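Local coordinates for protein putative O-acetylhomoserine (Thiol)-lyase (Campylobacter jejuni, PDB 4OC9) that probably uses pyridoxal 5'-phosphate to transfer the aminocarboxypropyl group of O-acetylhomoserine to a sulfur nucleophile, as expected for its branch of the trans-sulfuration family, at residues G99-Y104 with V141-T146; K173-S178 with K230-Y235; D133-L138 with E165-I170; Y90-L95 with T146-F151. One frame throughout, in Å; residues are numbered along the deposited sequence.

Contact 1 (G99-Y104 with V141-T146)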
loop_
_atom_site.group_PDB
_atom_site.type_symbol
_atom_site.label_atom_id
_atom_site.label_comp_id
_atom_site.label_asym_id
_atom_site.label_seq_id
_atom_site.Cartn_x
_atom_site.Cartn_y
_atom_site.Cartn_z
ATOM N N GLY D 99 -9.199 -40.067 -6.369
ATOM C CA GLY D 99 -9.847 -41.317 -5.978
ATOM C C GLY D 99 -10.659 -41.209 -4.693
ATOM O O GLY D 99 -11.396 -42.119 -4.335
ATOM N N ASP D 100 -10.511 -40.110 -3.972
ATOM C CA ASP D 100 -11.247 -39.932 -2.740
ATOM C C ASP D 100 -12.526 -39.126 -3.007
ATOM O O ASP D 100 -12.776 -38.654 -4.119
ATOM C CB ASP D 100 -10.365 -39.196 -1.716
ATOM C CG ASP D 100 -9.121 -39.994 -1.309
ATOM O OD1 ASP D 100 -9.152 -41.230 -1.454
ATOM O OD2 ASP D 100 -8.134 -39.364 -0.821
ATOM N N ASN D 101 -13.334 -38.968 -1.969
ATOM C CA ASN D 101 -14.534 -38.182 -2.092
ATOM C C ASN D 101 -14.685 -37.303 -0.860
ATOM O O ASN D 101 -14.047 -37.533 0.180
ATOM C CB ASN D 101 -15.757 -39.077 -2.311
ATOM C CG ASN D 101 -16.102 -39.928 -1.118
ATOM O OD1 ASN D 101 -16.719 -39.458 -0.173
ATOM N ND2 ASN D 101 -15.866 -41.214 -1.243
ATOM N N VAL D 102 -15.504 -36.271 -1.009
ATOM C CA VAL D 102 -15.763 -35.350 0.083
ATOM C C VAL D 102 -17.245 -35.137 0.128
ATOM O O VAL D 102 -17.904 -35.085 -0.914
ATOM C CB VAL D 102 -15.054 -33.967 -0.069
ATOM C CG1 VAL D 102 -13.537 -34.137 -0.096
ATOM C CG2 VAL D 102 -15.507 -33.244 -1.337
ATOM N N ALA D 103 -17.760 -34.976 1.344
ATOM C CA ALA D 103 -19.181 -34.731 1.567
ATOM C C ALA D 103 -19.379 -33.226 1.764
ATOM O O ALA D 103 -18.667 -32.602 2.568
ATOM C CB ALA D 103 -19.666 -35.477 2.793
ATOM N N TYR D 104 -20.367 -32.660 1.072
ATOM C CA TYR D 104 -20.606 -31.241 1.192
ATOM C C TYR D 104 -22.085 -30.861 1.295
ATOM O O TYR D 104 -22.950 -31.473 0.695
ATOM C CB TYR D 104 -19.990 -30.522 -0.016
ATOM C CG TYR D 104 -20.722 -30.746 -1.337
ATOM C CD1 TYR D 104 -20.577 -31.924 -2.063
ATOM C CD2 TYR D 104 -21.505 -29.744 -1.885
ATOM C CE1 TYR D 104 -21.242 -32.112 -3.270
ATOM C CE2 TYR D 104 -22.143 -29.913 -3.098
ATOM C CZ TYR D 104 -22.016 -31.103 -3.778
ATOM O OH TYR D 104 -22.661 -31.256 -4.968
ATOM N N VAL D 141 -23.967 -41.013 2.353
ATOM C CA VAL D 141 -22.908 -40.805 1.366
ATOM C C VAL D 141 -21.494 -41.086 1.867
ATOM O O VAL D 141 -20.539 -41.055 1.081
ATOM C CB VAL D 141 -22.973 -39.402 0.736
ATOM C CG1 VAL D 141 -24.276 -39.244 -0.047
ATOM C CG2 VAL D 141 -22.787 -38.299 1.786
ATOM N N ILE D 142 -21.346 -41.411 3.147
ATOM C CA ILE D 142 -20.023 -41.703 3.711
ATOM C C ILE D 142 -19.495 -43.107 3.464
ATOM O O ILE D 142 -20.244 -44.089 3.568
ATOM C CB ILE D 142 -20.028 -41.482 5.230
ATOM C CG1 ILE D 142 -20.252 -39.988 5.528
ATOM C CG2 ILE D 142 -18.709 -41.917 5.845
ATOM C CD1 ILE D 142 -20.309 -39.632 6.995
ATOM N N ASP D 143 -18.216 -43.192 3.103
ATOM C CA ASP D 143 -17.542 -44.488 2.883
ATOM C C ASP D 143 -16.105 -44.320 3.427
ATOM O O ASP D 143 -15.781 -43.269 3.998
ATOM C CB ASP D 143 -17.635 -45.022 1.448
ATOM C CG ASP D 143 -16.848 -44.225 0.463
ATOM O OD1 ASP D 143 -15.840 -43.595 0.853
ATOM O OD2 ASP D 143 -17.165 -44.322 -0.741
ATOM N N GLN D 144 -15.227 -45.287 3.227
ATOM C CA GLN D 144 -13.881 -45.182 3.783
ATOM C C GLN D 144 -12.982 -44.236 3.002
ATOM O O GLN D 144 -11.836 -43.969 3.421
ATOM C CB GLN D 144 -13.220 -46.558 3.815
ATOM C CG GLN D 144 -11.959 -46.633 4.729
ATOM C CD GLN D 144 -12.303 -46.575 6.217
ATOM O OE1 GLN D 144 -13.461 -46.721 6.585
ATOM N NE2 GLN D 144 -11.285 -46.459 7.079
ATOM N N ASN D 145 -13.480 -43.780 1.854
ATOM C CA ASN D 145 -12.756 -42.850 0.982
ATOM C C ASN D 145 -13.166 -41.380 1.190
ATOM O O ASN D 145 -12.573 -40.470 0.597
ATOM C CB ASN D 145 -12.938 -43.231 -0.476
ATOM C CG ASN D 145 -12.312 -44.566 -0.804
ATOM O OD1 ASN D 145 -11.265 -44.944 -0.249
ATOM N ND2 ASN D 145 -12.924 -45.272 -1.746
ATOM N N THR D 146 -14.178 -41.171 2.025
ATOM C CA THR D 146 -14.673 -39.847 2.344
ATOM C C THR D 146 -13.645 -39.206 3.258
ATOM O O THR D 146 -13.433 -39.651 4.399
ATOM C CB THR D 146 -16.041 -39.900 3.037
ATOM O OG1 THR D 146 -16.995 -40.542 2.179
ATOM C CG2 THR D 146 -16.520 -38.468 3.365
#

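Contact 2 (K173-S178 with K230-Y235)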
loop_
_atom_site.group_PDB
_atom_site.type_symbol
_atom_site.label_atom_id
_atom_site.label_comp_id
_atom_site.label_asym_id
_atom_site.label_seq_id
_atom_site.Cartn_x
_atom_site.Cartn_y
_atom_site.Cartn_z
ATOM N N LYS D 173 -17.509 -40.082 14.789
ATOM C CA LYS D 173 -17.739 -41.497 14.773
ATOM C C LYS D 173 -16.878 -42.160 13.687
ATOM O O LYS D 173 -16.168 -43.117 13.959
ATOM C CB LYS D 173 -19.213 -41.786 14.511
ATOM C CG LYS D 173 -19.576 -43.247 14.698
ATOM C CD LYS D 173 -21.013 -43.541 14.329
ATOM C CE LYS D 173 -21.244 -43.401 12.828
ATOM N NZ LYS D 173 -22.664 -43.730 12.539
ATOM N N HIS D 174 -16.951 -41.641 12.466
ATOM C CA HIS D 174 -16.193 -42.187 11.348
ATOM C C HIS D 174 -14.751 -41.714 11.287
ATOM O O HIS D 174 -14.023 -42.098 10.366
ATOM C CB HIS D 174 -16.846 -41.814 10.011
ATOM C CG HIS D 174 -18.246 -42.316 9.844
ATOM N ND1 HIS D 174 -18.535 -43.551 9.292
ATOM C CD2 HIS D 174 -19.437 -41.746 10.131
ATOM C CE1 HIS D 174 -19.846 -43.720 9.256
ATOM N NE2 HIS D 174 -20.416 -42.637 9.757
ATOM N N LYS D 175 -14.331 -40.863 12.219
ATOM C CA LYS D 175 -12.943 -40.349 12.237
ATOM C C LYS D 175 -12.641 -39.504 10.987
ATOM O O LYS D 175 -11.576 -39.615 10.372
ATOM C CB LYS D 175 -11.970 -41.516 12.363
ATOM C CG LYS D 175 -12.281 -42.319 13.591
ATOM C CD LYS D 175 -11.629 -41.790 14.843
ATOM C CE LYS D 175 -10.161 -42.190 14.780
ATOM N NZ LYS D 175 -9.394 -41.683 15.948
ATOM N N ILE D 176 -13.616 -38.679 10.607
ATOM C CA ILE D 176 -13.493 -37.806 9.452
ATOM C C ILE D 176 -13.335 -36.343 9.896
ATOM O O ILE D 176 -13.983 -35.885 10.846
ATOM C CB ILE D 176 -14.719 -37.906 8.531
ATOM C CG1 ILE D 176 -14.868 -39.321 8.010
ATOM C CG2 ILE D 176 -14.573 -36.950 7.355
ATOM C CD1 ILE D 176 -16.110 -39.543 7.162
ATOM N N VAL D 177 -12.465 -35.623 9.194
ATOM C CA VAL D 177 -12.208 -34.211 9.483
ATOM C C VAL D 177 -13.365 -33.368 9.010
ATOM O O VAL D 177 -13.828 -33.532 7.863
ATOM C CB VAL D 177 -10.962 -33.703 8.748
ATOM C CG1 VAL D 177 -10.839 -32.195 8.889
ATOM C CG2 VAL D 177 -9.705 -34.412 9.240
ATOM N N SER D 178 -13.891 -32.533 9.910
ATOM C CA SER D 178 -15.006 -31.652 9.578
ATOM C C SER D 178 -14.470 -30.250 9.305
ATOM O O SER D 178 -13.641 -29.730 10.067
ATOM C CB SER D 178 -16.010 -31.563 10.720
ATOM O OG SER D 178 -15.420 -30.995 11.886
ATOM N N LYS D 230 -3.018 -38.179 12.979
ATOM C CA LYS D 230 -1.974 -39.162 13.222
ATOM C C LYS D 230 -2.561 -40.547 13.486
ATOM O O LYS D 230 -3.538 -40.683 14.207
ATOM C CB LYS D 230 -1.065 -38.735 14.386
ATOM C CG LYS D 230 -0.132 -37.578 14.078
ATOM C CD LYS D 230 0.695 -37.252 15.300
ATOM C CE LYS D 230 1.709 -36.171 15.014
ATOM N NZ LYS D 230 2.475 -35.721 16.205
ATOM N N ASN D 231 -1.936 -41.562 12.904
ATOM C CA ASN D 231 -2.361 -42.957 13.065
ATOM C C ASN D 231 -3.816 -43.172 12.702
ATOM O O ASN D 231 -4.527 -43.884 13.381
ATOM C CB ASN D 231 -2.118 -43.421 14.500
ATOM C CG ASN D 231 -0.665 -43.308 14.903
ATOM O OD1 ASN D 231 0.243 -43.429 14.075
ATOM N ND2 ASN D 231 -0.433 -43.122 16.194
ATOM N N ASN D 232 -4.237 -42.560 11.609
ATOM C CA ASN D 232 -5.595 -42.694 11.140
ATOM C C ASN D 232 -5.470 -43.144 9.695
ATOM O O ASN D 232 -4.972 -42.412 8.837
ATOM C CB ASN D 232 -6.349 -41.373 11.316
ATOM C CG ASN D 232 -7.779 -41.422 10.802
ATOM O OD1 ASN D 232 -8.134 -42.246 9.973
ATOM N ND2 ASN D 232 -8.583 -40.480 11.245
ATOM N N ASP D 233 -5.893 -44.381 9.455
ATOM C CA ASP D 233 -5.846 -45.018 8.138
ATOM C C ASP D 233 -6.564 -44.232 7.048
ATOM O O ASP D 233 -6.352 -44.455 5.856
ATOM C CB ASP D 233 -6.500 -46.409 8.199
ATOM C CG ASP D 233 -5.771 -47.383 9.115
ATOM O OD1 ASP D 233 -4.670 -47.047 9.622
ATOM O OD2 ASP D 233 -6.313 -48.504 9.303
ATOM N N ARG D 234 -7.456 -43.345 7.452
ATOM C CA ARG D 234 -8.191 -42.560 6.483
ATOM C C ARG D 234 -7.297 -41.446 5.877
ATOM O O ARG D 234 -7.553 -40.996 4.753
ATOM C CB ARG D 234 -9.422 -41.967 7.153
ATOM C CG ARG D 234 -10.354 -41.277 6.192
ATOM C CD ARG D 234 -11.559 -40.685 6.902
ATOM N NE ARG D 234 -12.406 -41.674 7.577
ATOM C CZ ARG D 234 -13.398 -42.361 6.996
ATOM N NH1 ARG D 234 -13.670 -42.245 5.694
ATOM N NH2 ARG D 234 -14.108 -43.205 7.723
ATOM N N TYR D 235 -6.226 -41.062 6.585
ATOM C CA TYR D 235 -5.332 -40.014 6.103
ATOM C C TYR D 235 -3.871 -40.449 5.984
ATOM O O TYR D 235 -3.021 -40.118 6.823
ATOM C CB TYR D 235 -5.460 -38.762 6.979
ATOM C CG TYR D 235 -6.874 -38.273 7.022
ATOM C CD1 TYR D 235 -7.441 -37.630 5.919
ATOM C CD2 TYR D 235 -7.665 -38.447 8.162
ATOM C CE1 TYR D 235 -8.745 -37.187 5.941
ATOM C CE2 TYR D 235 -8.974 -38.022 8.187
ATOM C CZ TYR D 235 -9.510 -37.392 7.070
ATOM O OH TYR D 235 -10.821 -36.933 7.091
#

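Contact 3 (D133-L138 with E165-I170)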
loop_
_atom_site.group_PDB
_atom_site.type_symbol
_atom_site.label_atom_id
_atom_site.label_comp_id
_atom_site.label_asym_id
_atom_site.label_seq_id
_atom_site.Cartn_x
_atom_site.Cartn_y
_atom_site.Cartn_z
ATOM N N ASP D 133 -30.324 -30.198 6.579
ATOM C CA ASP D 133 -31.601 -30.293 7.297
ATOM C C ASP D 133 -32.041 -31.723 7.571
ATOM O O ASP D 133 -32.974 -31.936 8.307
ATOM C CB ASP D 133 -32.696 -29.554 6.530
ATOM C CG ASP D 133 -32.508 -28.041 6.541
ATOM O OD1 ASP D 133 -31.985 -27.519 7.540
ATOM O OD2 ASP D 133 -32.960 -27.370 5.582
ATOM N N ASP D 134 -31.348 -32.701 7.001
ATOM C CA ASP D 134 -31.673 -34.107 7.192
ATOM C C ASP D 134 -30.345 -34.892 7.206
ATOM O O ASP D 134 -29.957 -35.511 6.220
ATOM C CB ASP D 134 -32.564 -34.583 6.037
ATOM C CG ASP D 134 -32.974 -36.038 6.174
ATOM O OD1 ASP D 134 -32.847 -36.610 7.289
ATOM O OD2 ASP D 134 -33.428 -36.590 5.150
ATOM N N LEU D 135 -29.709 -34.905 8.361
ATOM C CA LEU D 135 -28.420 -35.544 8.521
ATOM C C LEU D 135 -28.287 -37.007 8.222
ATOM O O LEU D 135 -27.167 -37.489 8.035
ATOM C CB LEU D 135 -27.780 -35.146 9.859
ATOM C CG LEU D 135 -27.520 -33.620 9.980
ATOM C CD1 LEU D 135 -26.919 -33.270 11.330
ATOM C CD2 LEU D 135 -26.612 -33.091 8.862
ATOM N N ASP D 136 -29.385 -37.740 8.161
ATOM C CA ASP D 136 -29.264 -39.152 7.813
ATOM C C ASP D 136 -28.657 -39.188 6.397
ATOM O O ASP D 136 -27.927 -40.129 6.060
ATOM C CB ASP D 136 -30.615 -39.897 7.808
ATOM C CG ASP D 136 -31.240 -40.022 9.186
ATOM O OD1 ASP D 136 -30.518 -39.887 10.209
ATOM O OD2 ASP D 136 -32.461 -40.299 9.246
ATOM N N SER D 137 -28.948 -38.160 5.582
ATOM C CA SER D 137 -28.427 -38.079 4.214
ATOM C C SER D 137 -26.892 -38.010 4.208
ATOM O O SER D 137 -26.257 -38.332 3.202
ATOM C CB SER D 137 -28.993 -36.886 3.450
ATOM O OG SER D 137 -28.594 -35.648 4.032
ATOM N N LEU D 138 -26.302 -37.563 5.311
ATOM C CA LEU D 138 -24.851 -37.493 5.417
ATOM C C LEU D 138 -24.274 -38.896 5.637
ATOM O O LEU D 138 -23.315 -39.283 4.951
ATOM C CB LEU D 138 -24.414 -36.522 6.513
ATOM C CG LEU D 138 -22.916 -36.415 6.800
ATOM C CD1 LEU D 138 -22.071 -36.177 5.555
ATOM C CD2 LEU D 138 -22.681 -35.325 7.835
ATOM N N GLU D 165 -23.354 -29.671 16.396
ATOM C CA GLU D 165 -23.176 -30.843 17.284
ATOM C C GLU D 165 -23.500 -32.196 16.619
ATOM O O GLU D 165 -22.801 -33.174 16.856
ATOM C CB GLU D 165 -24.020 -30.748 18.544
ATOM C CG GLU D 165 -23.638 -29.626 19.478
ATOM C CD GLU D 165 -24.509 -29.611 20.715
ATOM O OE1 GLU D 165 -25.346 -30.547 20.867
ATOM O OE2 GLU D 165 -24.358 -28.673 21.525
ATOM N N LYS D 166 -24.557 -32.223 15.809
ATOM C CA LYS D 166 -24.964 -33.439 15.115
ATOM C C LYS D 166 -24.045 -33.783 13.994
ATOM O O LYS D 166 -23.852 -34.958 13.704
ATOM C CB LYS D 166 -26.395 -33.331 14.631
ATOM C CG LYS D 166 -27.355 -33.234 15.787
ATOM C CD LYS D 166 -28.796 -33.212 15.335
ATOM C CE LYS D 166 -29.699 -33.128 16.563
ATOM N NZ LYS D 166 -31.140 -33.092 16.201
ATOM N N ILE D 167 -23.480 -32.778 13.330
ATOM C CA ILE D 167 -22.542 -33.042 12.256
ATOM C C ILE D 167 -21.277 -33.616 12.893
ATOM O O ILE D 167 -20.677 -34.571 12.399
ATOM C CB ILE D 167 -22.215 -31.790 11.456
ATOM C CG1 ILE D 167 -23.444 -31.361 10.671
ATOM C CG2 ILE D 167 -21.109 -32.069 10.445
ATOM C CD1 ILE D 167 -23.284 -30.073 9.875
ATOM N N ASN D 168 -20.888 -33.020 14.004
ATOM C CA ASN D 168 -19.725 -33.432 14.749
ATOM C C ASN D 168 -19.819 -34.891 15.183
ATOM O O ASN D 168 -18.854 -35.642 15.053
ATOM C CB ASN D 168 -19.597 -32.629 16.016
ATOM C CG ASN D 168 -18.329 -32.944 16.756
ATOM O OD1 ASN D 168 -17.248 -32.991 16.156
ATOM N ND2 ASN D 168 -18.429 -33.129 18.074
ATOM N N GLN D 169 -20.966 -35.280 15.728
ATOM C CA GLN D 169 -21.167 -36.675 16.156
ATOM C C GLN D 169 -20.836 -37.644 15.058
ATOM O O GLN D 169 -20.060 -38.567 15.242
ATOM C CB GLN D 169 -22.605 -36.954 16.590
ATOM C CG GLN D 169 -23.088 -36.410 17.927
ATOM C CD GLN D 169 -24.604 -36.536 18.063
ATOM O OE1 GLN D 169 -25.300 -36.889 17.110
ATOM N NE2 GLN D 169 -25.121 -36.200 19.241
ATOM N N ILE D 170 -21.462 -37.432 13.919
ATOM C CA ILE D 170 -21.262 -38.263 12.758
ATOM C C ILE D 170 -19.818 -38.258 12.303
ATOM O O ILE D 170 -19.256 -39.316 11.981
ATOM C CB ILE D 170 -22.156 -37.787 11.591
ATOM C CG1 ILE D 170 -23.655 -37.969 11.972
ATOM C CG2 ILE D 170 -21.844 -38.576 10.333
ATOM C CD1 ILE D 170 -24.650 -37.468 10.946
#

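Contact 4 (Y90-L95 with T146-F151)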
loop_
_atom_site.group_PDB
_atom_site.type_symbol
_atom_site.label_atom_id
_atom_site.label_comp_id
_atom_site.label_asym_id
_atom_site.label_seq_id
_atom_site.Cartn_x
_atom_site.Cartn_y
_atom_site.Cartn_z
ATOM N N TYR D 90 -7.607 -25.351 -0.619
ATOM C CA TYR D 90 -6.498 -25.857 0.195
ATOM C C TYR D 90 -6.942 -26.774 1.327
ATOM O O TYR D 90 -6.278 -27.761 1.604
ATOM C CB TYR D 90 -5.681 -24.669 0.725
ATOM C CG TYR D 90 -4.638 -24.148 -0.240
ATOM C CD1 TYR D 90 -4.860 -24.155 -1.613
ATOM C CD2 TYR D 90 -3.517 -23.477 0.229
ATOM C CE1 TYR D 90 -3.918 -23.672 -2.492
ATOM C CE2 TYR D 90 -2.579 -22.959 -0.645
ATOM C CZ TYR D 90 -2.790 -23.052 -2.003
ATOM O OH TYR D 90 -1.872 -22.532 -2.885
ATOM N N ALA D 91 -8.067 -26.468 1.958
ATOM C CA ALA D 91 -8.562 -27.301 3.063
ATOM C C ALA D 91 -8.999 -28.693 2.569
ATOM O O ALA D 91 -8.669 -29.713 3.179
ATOM C CB ALA D 91 -9.685 -26.628 3.792
ATOM N N LEU D 92 -9.687 -28.721 1.440
ATOM C CA LEU D 92 -10.133 -29.969 0.853
ATOM C C LEU D 92 -8.973 -30.841 0.317
ATOM O O LEU D 92 -8.847 -32.032 0.659
ATOM C CB LEU D 92 -11.160 -29.674 -0.244
ATOM C CG LEU D 92 -12.460 -29.042 0.297
ATOM C CD1 LEU D 92 -13.351 -28.496 -0.812
ATOM C CD2 LEU D 92 -13.230 -30.027 1.167
ATOM N N ILE D 93 -8.111 -30.253 -0.512
ATOM C CA ILE D 93 -6.978 -31.017 -1.075
ATOM C C ILE D 93 -5.975 -31.422 -0.021
ATOM O O ILE D 93 -5.210 -32.339 -0.263
ATOM C CB ILE D 93 -6.247 -30.303 -2.227
ATOM C CG1 ILE D 93 -5.605 -29.000 -1.720
ATOM C CG2 ILE D 93 -7.210 -30.081 -3.390
ATOM C CD1 ILE D 93 -4.890 -28.197 -2.784
ATOM N N ASN D 94 -5.978 -30.782 1.143
ATOM C CA ASN D 94 -5.012 -31.166 2.153
ATOM C C ASN D 94 -5.491 -32.455 2.801
ATOM O O ASN D 94 -4.756 -33.098 3.552
ATOM C CB ASN D 94 -4.894 -30.110 3.246
ATOM C CG ASN D 94 -3.623 -30.262 4.059
ATOM O OD1 ASN D 94 -2.586 -30.680 3.531
ATOM N ND2 ASN D 94 -3.654 -29.817 5.293
ATOM N N LEU D 95 -6.752 -32.795 2.533
ATOM C CA LEU D 95 -7.409 -33.982 3.072
ATOM C C LEU D 95 -7.750 -35.056 2.040
ATOM O O LEU D 95 -7.641 -36.241 2.342
ATOM C CB LEU D 95 -8.707 -33.568 3.757
ATOM C CG LEU D 95 -8.565 -32.628 4.955
ATOM C CD1 LEU D 95 -9.918 -32.131 5.424
ATOM C CD2 LEU D 95 -7.796 -33.307 6.078
ATOM N N THR D 146 -14.178 -41.171 2.025
ATOM C CA THR D 146 -14.673 -39.847 2.344
ATOM C C THR D 146 -13.645 -39.206 3.258
ATOM O O THR D 146 -13.433 -39.651 4.399
ATOM C CB THR D 146 -16.041 -39.900 3.037
ATOM O OG1 THR D 146 -16.995 -40.542 2.179
ATOM C CG2 THR D 146 -16.520 -38.468 3.365
ATOM N N LYS D 147 -13.030 -38.129 2.786
ATOM C CA LYS D 147 -11.989 -37.445 3.585
ATOM C C LYS D 147 -12.378 -36.136 4.297
ATOM O O LYS D 147 -11.622 -35.636 5.132
ATOM C CB LYS D 147 -10.820 -37.139 2.670
ATOM C CG LYS D 147 -10.341 -38.342 1.903
ATOM C CD LYS D 147 -10.004 -39.509 2.806
ATOM C CE LYS D 147 -9.355 -40.612 1.993
ATOM N NZ LYS D 147 -9.165 -41.793 2.855
ATOM N N ALA D 148 -13.532 -35.570 3.946
ATOM C CA ALA D 148 -13.964 -34.328 4.578
ATOM C C ALA D 148 -15.472 -34.117 4.490
ATOM O O ALA D 148 -16.142 -34.609 3.570
ATOM C CB ALA D 148 -13.240 -33.142 3.963
ATOM N N ILE D 149 -15.980 -33.416 5.495
ATOM C CA ILE D 149 -17.400 -33.061 5.630
ATOM C C ILE D 149 -17.395 -31.524 5.675
ATOM O O ILE D 149 -16.910 -30.931 6.649
ATOM C CB ILE D 149 -18.023 -33.673 6.868
ATOM C CG1 ILE D 149 -18.022 -35.212 6.724
ATOM C CG2 ILE D 149 -19.433 -33.156 7.008
ATOM C CD1 ILE D 149 -18.516 -35.978 7.934
ATOM N N PHE D 150 -17.894 -30.913 4.592
ATOM C CA PHE D 150 -17.900 -29.477 4.443
ATOM C C PHE D 150 -19.248 -28.827 4.520
ATOM O O PHE D 150 -20.192 -29.284 3.885
ATOM C CB PHE D 150 -17.301 -29.126 3.086
ATOM C CG PHE D 150 -17.082 -27.651 2.885
ATOM C CD1 PHE D 150 -18.092 -26.843 2.396
ATOM C CD2 PHE D 150 -15.853 -27.079 3.176
ATOM C CE1 PHE D 150 -17.894 -25.490 2.235
ATOM C CE2 PHE D 150 -15.653 -25.719 3.010
ATOM C CZ PHE D 150 -16.680 -24.927 2.545
ATOM N N PHE D 151 -19.316 -27.746 5.295
ATOM C CA PHE D 151 -20.560 -27.010 5.461
ATOM C C PHE D 151 -20.293 -25.600 5.973
ATOM O O PHE D 151 -19.172 -25.273 6.389
ATOM C CB PHE D 151 -21.455 -27.700 6.479
ATOM C CG PHE D 151 -20.906 -27.676 7.869
ATOM C CD1 PHE D 151 -19.983 -28.605 8.272
ATOM C CD2 PHE D 151 -21.355 -26.762 8.783
ATOM C CE1 PHE D 151 -19.506 -28.611 9.570
ATOM C CE2 PHE D 151 -20.878 -26.752 10.087
ATOM C CZ PHE D 151 -19.941 -27.677 10.480
#

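Contact 1 (G99-Y104 with V141-T146)
N101 turns its side-chain amide over the start of the neighbouring strand and grips T146 and D143 at once. Its CG lies between the backbone N and the carbonyl carbon (chi1 67°), a crowded position. The hydroxyl of T146 donates to N101 OD1 in the carbonyl plane, on a lone pair, with T146 OG1 2.6 Å from N101 OD1. On the other branch N101 ND2 meets D143 OD1 tip to tip at 3.2 Å, from above the carboxylate plane, while the backbone N of N145 reaches the same oxygen from the opposite face at 2.6 Å, closing an Asx turn. D143 OD2 pairs with R128 in a salt bridge, so the carboxylate is held through both oxygens. The two backbones also join: N101 N donates almost straight to N145 O at 3.1 Å, and T146 CA sends a CH...O contact to N101 O. A103 CB touches V141 CG2 at 4.3 Å. N101 and T146 form a parallel bridge, with the type I turn D143-T146 leading into strand 146-152: the helix-to-strand return of an alpha/beta fold, at the end of the large sheet where these two inner parallel strands begin.

Contact 2 (K173-S178 with K230-Y235)
A Schellman motif ends helix 164-174 at K175, and the turn that leads from it into strand 177-181 of the large sheet is where the 230-235 loop binds. R234, N232 and Y235 bond to the backbone of H174, K175 and V177 respectively. R234 NH2 donates to H174 O at 2.9 Å, in the carbonyl plane and on a lone pair, and R234 NE adds a weak bond to the same oxygen. I176 CG1 lies over one face of this guanidinium, offset toward its rim, 3.4 Å from R234 NE. R234 NH1 bonds to D143 O and T146 O, so backbone carbonyls of three residues surround the guanidinium, which probably favours its charge. N232, its CG anti to the backbone N (chi1 178°), sends ND2 to K175 O at 3.2 Å with the acceptor near the amide plane; N232 OD1 accepts from R234 N at 2.8 Å, an Asx turn that fixes the amide. R234 CG in turn sits over a face of the Y235 ring. Y235 OH bridges two neighbouring strands, bonded to K147 O and accepting from V177 N at 3.0 Å along a nearly straight 174° line, with V177 CG2 3.7 Å from Y235 CZ.

Contact 3 (D133-L138 with E165-I170)
L135 carries much of the apolar packing between the start of helix 136-141 and helix 164-174. Its CD1 methyl, anti to CA (chi2 179°), reaches K166 CB at 3.3 Å, the two side chains crossing at about a right angle. Both methyls of L135 also lie 4.0 Å from I167 CG1, again in a crossing near a right angle, while L135 CB meets I170 CD1, a methyl that also lies 3.8 Å from L135 O. One turn further on, L138 CD2 approaches I170 CG2 at 4.2 Å and, more loosely, I167 CG2; L138 and I170 run obliquely past one another. F130 and I149 of the sheet pack against L138 as well, which places these leucines and isoleucines between two helices and the strands beneath.

No polar bond crosses the contact. S137 donates from OG (2.6 Å) and from N (2.9 Å) to D134 O, the two donors coming from opposite faces of that carbonyl's plane, and S137 OG also bonds to D131 N. This fastens the turn that leads into helix 136-141, with L135 just ahead of the helix and L138 on it. The extended chain of K166 leads its amine away from the leucine.

With no hydrogen bond or salt bridge between the segments, the turn before helix 136-141, that helix and helix 164-174 meet here essentially through hydrocarbon.

Contact 4 (Y90-L95 with T146-F151)
Helix 84-93 packs on one face of the large, mainly parallel sheet of this alpha/beta, PLP-dependent enzyme, and strand 146-152 is met by L92 of its last turn and L95 just past it. Both leucines hold CG anti to the carbonyl carbon (chi1 -65° and -62°), beside their own backbone N, and both send a methyl to the same small residue: L95 CD1 stands 3.8 Å from A148 CB, and L92 CD2 4.2 Å from it. A148 thus receives two leucines on its single methyl, and its short side chain lets them come close to the strand. L92 CD2 goes on to F150 CD2 at 4.4 Å, approaching the ring obliquely. A148 and F150 alternate with I149, which points away from the helix, toward helix 164-174 on the other side of the sheet. I179 of the next strand touches both L92 and F150, and V177 touches L95, so the leucines rest across two adjacent strands.

The strand start is met differently. K147 directs CB toward the 90-95 segment, then bends at chi2 (-54°), and the end of its chain leads away from the leucines. Its amine bonds to R234 O and weakly to Q144 O, which probably helps to offset burial of its charge, with D100 touching the chain. What K147 offers to L95 is hydrocarbon: L95 O lies 3.3 Å from K147 CB and 3.4 Å from K147 CG.

In the fold
Strand 146-152 is common ground: contacts 1 and 4 share T146, and contacts 2 and 3 reach the strand through bonds to K147 and through packing on I149. Contact 4 is wholly buried and contact 3 buried with exposed K166 at its margin; they press helices on opposite faces of the sheet and work by apolar packing. Contacts 1 and 2 lie at the end of the sheet where its strands begin and loops enter; contact 2 is buried, contact 1 partly so, and hydrogen bonds dominate both. R234 and Y235 link contact 2 to contacts 1 and 4. Contacts 2 and 3 use successive parts of helix 164-174.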